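PDB 7EBD: TIR-like domain-containing protein from Prevotella corporis, which belongs to the prokaryotic STING family and binds C2E as a two-subunit assembly. Local coordinates for residues L5-V19 with E133-I145. Numbering follows the deposited sequence.
With C2E (9,9'-[(2R,3R,3aS,5S,7aR,9R,10R,10aS,12S,14aR)-3,5,10,12-tetrahydroxy-5,12-dioxidooctahydro-2H,7H-difuro[3,2-d:3',2'-j][1,3,7,9,2,8]tetraoxadiphosphacyclododecine-2,9-diyl]bis(2-amino-1,9-dihydro-6H-purin-6-one)), chain E.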
loop_
_atom_site.group_PDB
_atom_site.type_symbol
_atom_site.label_atom_id
_atom_site.label_comp_id
_atom_site.label_asym_id
_atom_site.label_seq_id
_atom_site.Cartn_x
_atom_site.Cartn_y
_atom_site.Cartn_z
ATOM N N LEU A 5 16.726 5.832 -4.651
ATOM C CA LEU A 5 16.288 4.550 -5.185
ATOM C C LEU A 5 14.800 4.347 -4.922
ATOM O O LEU A 5 14.319 4.638 -3.824
ATOM C CB LEU A 5 17.078 3.405 -4.558
ATOM C CG LEU A 5 18.477 3.160 -5.125
ATOM C CD1 LEU A 5 19.047 1.866 -4.579
ATOM C CD2 LEU A 5 18.447 3.130 -6.646
ATOM N N PRO A 6 14.045 3.878 -5.918
ATOM C CA PRO A 6 12.610 3.649 -5.691
ATOM C C PRO A 6 12.333 2.577 -4.652
ATOM O O PRO A 6 11.315 2.658 -3.950
ATOM C CB PRO A 6 12.097 3.242 -7.080
ATOM C CG PRO A 6 13.302 2.748 -7.807
ATOM C CD PRO A 6 14.451 3.562 -7.297
ATOM N N SER A 7 13.215 1.581 -4.521
ATOM C CA SER A 7 13.037 0.563 -3.491
ATOM C C SER A 7 13.099 1.168 -2.096
ATOM O O SER A 7 12.423 0.687 -1.181
ATOM C CB SER A 7 14.092 -0.534 -3.645
ATOM O OG SER A 7 15.400 0.001 -3.552
ATOM N N THR A 8 13.892 2.224 -1.916
ATOM C CA THR A 8 13.944 2.909 -0.629
ATOM C C THR A 8 12.584 3.500 -0.267
ATOM O O THR A 8 12.084 3.307 0.849
ATOM C CB THR A 8 15.016 3.999 -0.669
ATOM O OG1 THR A 8 16.306 3.398 -0.828
ATOM C CG2 THR A 8 14.993 4.824 0.602
ATOM N N VAL A 9 11.972 4.225 -1.206
ATOM C CA VAL A 9 10.663 4.822 -0.955
ATOM C C VAL A 9 9.611 3.738 -0.757
ATOM O O VAL A 9 8.700 3.879 0.068
ATOM C CB VAL A 9 10.283 5.774 -2.104
ATOM C CG1 VAL A 9 8.908 6.374 -1.868
ATOM C CG2 VAL A 9 11.325 6.867 -2.241
ATOM N N ILE A 10 9.716 2.643 -1.514
ATOM C CA ILE A 10 8.785 1.531 -1.347
ATOM C C ILE A 10 8.897 0.950 0.057
ATOM O O ILE A 10 7.886 0.668 0.712
ATOM C CB ILE A 10 9.034 0.461 -2.428
ATOM C CG1 ILE A 10 8.577 0.968 -3.798
ATOM C CG2 ILE A 10 8.326 -0.835 -2.076
ATOM C CD1 ILE A 10 7.092 1.215 -3.893
ATOM N N ALA A 11 10.126 0.769 0.541
ATOM C CA ALA A 11 10.324 0.251 1.890
ATOM C C ALA A 11 9.769 1.209 2.934
ATOM O O ALA A 11 9.149 0.777 3.913
ATOM C CB ALA A 11 11.809 -0.013 2.135
ATOM N N ILE A 12 9.972 2.514 2.741
ATOM C CA ILE A 12 9.461 3.487 3.704
ATOM C C ILE A 12 7.936 3.462 3.733
ATOM O O ILE A 12 7.321 3.487 4.806
ATOM C CB ILE A 12 9.995 4.895 3.389
ATOM C CG1 ILE A 12 11.520 4.924 3.467
ATOM C CG2 ILE A 12 9.415 5.903 4.360
ATOM C CD1 ILE A 12 12.119 6.260 3.089
ATOM N N SER A 13 7.302 3.420 2.557
ATOM C CA SER A 13 5.843 3.372 2.507
ATOM C C SER A 13 5.311 2.088 3.128
ATOM O O SER A 13 4.313 2.111 3.859
ATOM C CB SER A 13 5.359 3.505 1.062
ATOM O OG SER A 13 5.553 4.819 0.574
ATOM N N TYR A 14 5.974 0.961 2.862
ATOM C CA TYR A 14 5.549 -0.310 3.438
ATOM C C TYR A 14 5.685 -0.303 4.955
ATOM O O TYR A 14 4.817 -0.822 5.667
ATOM C CB TYR A 14 6.366 -1.446 2.818
ATOM C CG TYR A 14 6.034 -2.828 3.330
ATOM C CD1 TYR A 14 4.767 -3.370 3.156
ATOM C CD2 TYR A 14 6.997 -3.604 3.963
ATOM C CE1 TYR A 14 4.463 -4.638 3.615
ATOM C CE2 TYR A 14 6.703 -4.875 4.423
ATOM C CZ TYR A 14 5.433 -5.386 4.249
ATOM O OH TYR A 14 5.134 -6.649 4.706
ATOM N N PHE A 15 6.757 0.301 5.470
ATOM C CA PHE A 15 6.951 0.362 6.914
ATOM C C PHE A 15 5.931 1.285 7.571
ATOM O O PHE A 15 5.350 0.940 8.606
ATOM C CB PHE A 15 8.377 0.820 7.224
ATOM C CG PHE A 15 8.654 1.007 8.690
ATOM C CD1 PHE A 15 9.014 -0.069 9.486
ATOM C CD2 PHE A 15 8.562 2.263 9.273
ATOM C CE1 PHE A 15 9.270 0.103 10.833
ATOM C CE2 PHE A 15 8.816 2.440 10.620
ATOM C CZ PHE A 15 9.171 1.359 11.401
ATOM N N GLU A 16 5.691 2.456 6.976
ATOM C CA GLU A 16 4.775 3.424 7.575
ATOM C C GLU A 16 3.330 2.950 7.502
ATOM O O GLU A 16 2.540 3.213 8.417
ATOM C CB GLU A 16 4.926 4.782 6.890
ATOM C CG GLU A 16 6.244 5.492 7.171
ATOM C CD GLU A 16 6.460 5.763 8.649
ATOM O OE1 GLU A 16 7.565 5.475 9.156
ATOM O OE2 GLU A 16 5.521 6.254 9.309
ATOM N N GLY A 17 2.958 2.263 6.424
ATOM C CA GLY A 17 1.583 1.868 6.218
ATOM C C GLY A 17 1.199 0.486 6.690
ATOM O O GLY A 17 0.026 0.118 6.577
ATOM N N PHE A 18 2.135 -0.304 7.217
ATOM C CA PHE A 18 1.791 -1.661 7.627
ATOM C C PHE A 18 2.657 -2.182 8.767
ATOM O O PHE A 18 2.139 -2.516 9.839
ATOM C CB PHE A 18 1.888 -2.614 6.433
ATOM C CG PHE A 18 1.733 -4.060 6.804
ATOM C CD1 PHE A 18 0.492 -4.570 7.150
ATOM C CD2 PHE A 18 2.828 -4.908 6.813
ATOM C CE1 PHE A 18 0.345 -5.901 7.499
ATOM C CE2 PHE A 18 2.689 -6.239 7.160
ATOM C CZ PHE A 18 1.446 -6.737 7.503
ATOM N N VAL A 19 3.972 -2.257 8.547
ATOM C CA VAL A 19 4.857 -2.935 9.496
ATOM C C VAL A 19 4.803 -2.263 10.862
ATOM O O VAL A 19 4.674 -2.928 11.897
ATOM C CB VAL A 19 6.295 -2.981 8.952
ATOM C CG1 VAL A 19 7.231 -3.604 9.979
ATOM C CG2 VAL A 19 6.339 -3.755 7.652
ATOM N N GLU A 133 17.578 -4.160 -6.216
ATOM C CA GLU A 133 16.394 -3.508 -5.664
ATOM C C GLU A 133 15.848 -4.278 -4.468
ATOM O O GLU A 133 15.458 -3.677 -3.461
ATOM C CB GLU A 133 15.323 -3.349 -6.743
ATOM C CG GLU A 133 15.594 -2.213 -7.718
ATOM C CD GLU A 133 15.464 -0.845 -7.072
ATOM O OE1 GLU A 133 14.339 -0.304 -7.045
ATOM O OE2 GLU A 133 16.485 -0.310 -6.591
HETATM N N MSE A 134 15.823 -5.606 -4.557
HETATM C CA MSE A 134 15.380 -6.447 -3.449
HETATM C C MSE A 134 16.236 -6.252 -2.201
HETATM O O MSE A 134 15.716 -6.077 -1.092
HETATM C CB MSE A 134 15.407 -7.922 -3.857
HETATM C CG MSE A 134 14.378 -8.292 -4.901
HETATM SE SE MSE A 134 12.569 -8.189 -4.209
HETATM C CE MSE A 134 12.275 -10.082 -3.859
ATOM N N ASN A 135 17.557 -6.287 -2.393
ATOM C CA ASN A 135 18.473 -6.156 -1.267
ATOM C C ASN A 135 18.377 -4.774 -0.638
ATOM O O ASN A 135 18.417 -4.646 0.590
ATOM C CB ASN A 135 19.905 -6.442 -1.714
ATOM C CG ASN A 135 20.097 -7.877 -2.161
ATOM O OD1 ASN A 135 19.408 -8.782 -1.692
ATOM N ND2 ASN A 135 21.042 -8.092 -3.070
ATOM N N ASN A 136 18.230 -3.730 -1.458
ATOM C CA ASN A 136 18.077 -2.390 -0.904
ATOM C C ASN A 136 16.759 -2.247 -0.154
ATOM O O ASN A 136 16.711 -1.615 0.909
ATOM C CB ASN A 136 18.177 -1.344 -2.013
ATOM C CG ASN A 136 18.126 0.071 -1.479
ATOM O OD1 ASN A 136 19.080 0.547 -0.863
ATOM N ND2 ASN A 136 17.009 0.752 -1.706
ATOM N N PHE A 137 15.679 -2.821 -0.692
ATOM C CA PHE A 137 14.404 -2.816 0.018
ATOM C C PHE A 137 14.548 -3.480 1.382
ATOM O O PHE A 137 14.116 -2.931 2.403
ATOM C CB PHE A 137 13.336 -3.519 -0.825
ATOM C CG PHE A 137 12.019 -3.705 -0.120
ATOM C CD1 PHE A 137 11.042 -2.725 -0.179
ATOM C CD2 PHE A 137 11.749 -4.869 0.585
ATOM C CE1 PHE A 137 9.829 -2.897 0.461
ATOM C CE2 PHE A 137 10.538 -5.044 1.228
ATOM C CZ PHE A 137 9.576 -4.057 1.165
ATOM N N LYS A 138 15.167 -4.663 1.413
ATOM C CA LYS A 138 15.343 -5.376 2.675
ATOM C C LYS A 138 16.221 -4.588 3.639
ATOM O O LYS A 138 15.946 -4.542 4.843
ATOM C CB LYS A 138 15.931 -6.763 2.418
ATOM C CG LYS A 138 14.979 -7.704 1.696
ATOM C CD LYS A 138 15.497 -9.134 1.693
ATOM C CE LYS A 138 16.851 -9.231 1.015
ATOM N NZ LYS A 138 17.370 -10.625 1.027
ATOM N N ARG A 139 17.275 -3.948 3.129
ATOM C CA ARG A 139 18.175 -3.190 3.991
ATOM C C ARG A 139 17.467 -1.988 4.604
ATOM O O ARG A 139 17.588 -1.731 5.808
ATOM C CB ARG A 139 19.403 -2.741 3.198
ATOM C CG ARG A 139 20.363 -1.865 3.986
ATOM C CD ARG A 139 21.424 -1.249 3.088
ATOM N NE ARG A 139 20.852 -0.308 2.127
ATOM C CZ ARG A 139 20.679 0.990 2.364
ATOM N NH1 ARG A 139 21.036 1.508 3.532
ATOM N NH2 ARG A 139 20.152 1.771 1.430
ATOM N N VAL A 140 16.721 -1.237 3.790
ATOM C CA VAL A 140 16.003 -0.075 4.309
ATOM C C VAL A 140 14.934 -0.510 5.303
ATOM O O VAL A 140 14.749 0.120 6.354
ATOM C CB VAL A 140 15.404 0.750 3.155
ATOM C CG1 VAL A 140 14.533 1.873 3.699
ATOM C CG2 VAL A 140 16.510 1.313 2.275
ATOM N N LEU A 141 14.219 -1.597 4.996
ATOM C CA LEU A 141 13.196 -2.084 5.914
ATOM C C LEU A 141 13.809 -2.518 7.238
ATOM O O LEU A 141 13.257 -2.237 8.307
ATOM C CB LEU A 141 12.416 -3.234 5.278
ATOM C CG LEU A 141 11.242 -3.775 6.099
ATOM C CD1 LEU A 141 10.219 -2.678 6.367
ATOM C CD2 LEU A 141 10.586 -4.963 5.410
ATOM N N GLN A 142 14.960 -3.195 7.190
ATOM C CA GLN A 142 15.615 -3.623 8.420
ATOM C C GLN A 142 16.111 -2.430 9.226
ATOM O O GLN A 142 16.014 -2.422 10.459
ATOM C CB GLN A 142 16.770 -4.570 8.096
ATOM C CG GLN A 142 17.381 -5.236 9.315
ATOM C CD GLN A 142 16.408 -6.176 9.999
ATOM O OE1 GLN A 142 16.078 -7.235 9.467
ATOM N NE2 GLN A 142 15.942 -5.791 11.182
ATOM N N LEU A 143 16.644 -1.410 8.546
ATOM C CA LEU A 143 17.075 -0.204 9.247
ATOM C C LEU A 143 15.899 0.489 9.921
ATOM O O LEU A 143 16.023 0.976 11.052
ATOM C CB LEU A 143 17.775 0.749 8.276
ATOM C CG LEU A 143 19.143 0.314 7.747
ATOM C CD1 LEU A 143 19.655 1.290 6.700
ATOM C CD2 LEU A 143 20.139 0.183 8.889
ATOM N N LEU A 144 14.745 0.533 9.252
ATOM C CA LEU A 144 13.566 1.141 9.864
ATOM C C LEU A 144 13.051 0.303 11.027
ATOM O O LEU A 144 12.576 0.849 12.032
ATOM C CB LEU A 144 12.470 1.340 8.817
ATOM C CG LEU A 144 12.792 2.332 7.698
ATOM C CD1 LEU A 144 11.676 2.364 6.667
ATOM C CD2 LEU A 144 13.035 3.721 8.270
ATOM N N ILE A 145 13.143 -1.024 10.914
ATOM C CA ILE A 145 12.708 -1.902 11.995
ATOM C C ILE A 145 13.592 -1.720 13.223
ATOM O O ILE A 145 13.102 -1.676 14.358
ATOM C CB ILE A 145 12.698 -3.366 11.515
ATOM C CG1 ILE A 145 11.533 -3.605 10.554
ATOM C CG2 ILE A 145 12.638 -4.325 12.695
ATOM C CD1 ILE A 145 11.649 -4.887 9.758
HETATM P P1 C2E E . -0.308 2.131 1.809
HETATM O O2P C2E E . -1.502 2.460 2.673
HETATM O O1P C2E E . 0.768 3.081 2.259
HETATM O "O5'" C2E E . 0.335 0.650 2.090
HETATM C "C5'" C2E E . 1.624 0.406 1.621
HETATM C "C4'" C2E E . 1.867 -1.129 1.585
HETATM O "O4'" C2E E . 1.795 -1.615 2.793
HETATM C "C3'" C2E E . 0.747 -1.838 0.792
HETATM O "O3'" C2E E . 1.097 -1.922 -0.508
HETATM C "C2'" C2E E . 0.709 -3.228 1.452
HETATM O "O2'" C2E E . 1.784 -4.102 0.891
HETATM C "C1'" C2E E . 0.962 -3.003 2.716
HETATM N N9 C2E E . -0.262 -2.896 3.460
HETATM C C8 C2E E . -0.870 -1.729 3.719
HETATM N N7 C2E E . -1.970 -2.070 4.425
HETATM C C5 C2E E . -1.999 -3.401 4.572
HETATM C C6 C2E E . -2.987 -4.344 5.270
HETATM O O6 C2E E . -3.944 -3.912 5.815
HETATM N N1 C2E E . -2.753 -5.754 5.264
HETATM C C2 C2E E . -1.594 -6.292 4.604
HETATM N N2 C2E E . -1.354 -7.723 4.596
HETATM N N3 C2E E . -0.652 -5.395 3.939
HETATM C C4 C2E E . -0.904 -3.930 3.955
HETATM P P11 C2E E . -0.193 -2.249 -1.509
HETATM O O21 C2E E . -0.885 -3.573 -1.290
HETATM O O11 C2E E . 0.385 -2.330 -2.902
HETATM O O5A C2E E . -1.154 -0.909 -1.471
HETATM C C5A C2E E . -0.563 0.158 -2.162
HETATM C C4A C2E E . -1.381 1.378 -1.988
HETATM O O4A C2E E . -2.562 1.216 -2.521
HETATM C C3A C2E E . -1.651 1.684 -0.359
HETATM O O3A C2E E . -0.511 2.483 0.205
HETATM C C2A C2E E . -2.684 2.336 -0.317
HETATM O O2A C2E E . -2.420 3.792 -0.592
HETATM C C1A C2E E . -3.572 1.723 -1.520
HETATM N N91 C2E E . -4.316 0.742 -1.075
HETATM C C81 C2E E . -4.109 -0.588 -1.085
HETATM N N71 C2E E . -5.181 -1.158 -0.504
HETATM C C51 C2E E . -6.021 -0.190 -0.152
HETATM C C61 C2E E . -7.385 -0.234 0.534
HETATM O O61 C2E E . -7.855 -1.272 0.845
HETATM N N11 C2E E . -8.091 0.979 0.802
HETATM C C21 C2E E . -7.513 2.243 0.423
HETATM N N21 C2E E . -8.229 3.477 0.695
HETATM N N31 C2E E . -6.211 2.280 -0.232
HETATM C C41 C2E E . -5.483 1.009 -0.510
#
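Ser7 and Thr8 share the amide nitrogen of Asn136, and this polar cluster joins two helices of the prokaryotic STING domain where they pack at a crossing angle of -40°. Asn136 ND2 donates to Thr8 OG1 at 2.9 Å, nearly straight and within the amide plane, and to Ser7 OG at 2.6 Å, somewhat tilted from it. With both hydrogens engaged, the amide is fixed in rotation; Arg139 NH2 holds its other end through OD1. Ser7 OG, set between its backbone N and carbonyl carbon (chi1 59°), donates a hydrogen bond to Glu133 OE2 (3.2 Å from OG), which it meets from above the carboxylate plane.

Beyond this polar end the interface illustrates knobs-into-holes packing. Phe137 enters a hole formed by Ser7, Ile10, Ala11 and Tyr14, and Leu141 one formed by Ala11, Tyr14, Phe15 and Val19. Tyr14 thereby links core to pocket: its CD2 lies 3.8 Å from Phe137 CZ, while the CD1 edge borders C2E O4' and its OH is hydrogen-bonded to Asp99 OD2. Ser13 OG, on the face turned away from helix 124-146, hydrogen-bonds to Ile103 O of the second subunit. At the far end, Leu144 CB sits over the centre of the Phe15 ring, 3.8 Å from its centroid, in a CH-pi contact.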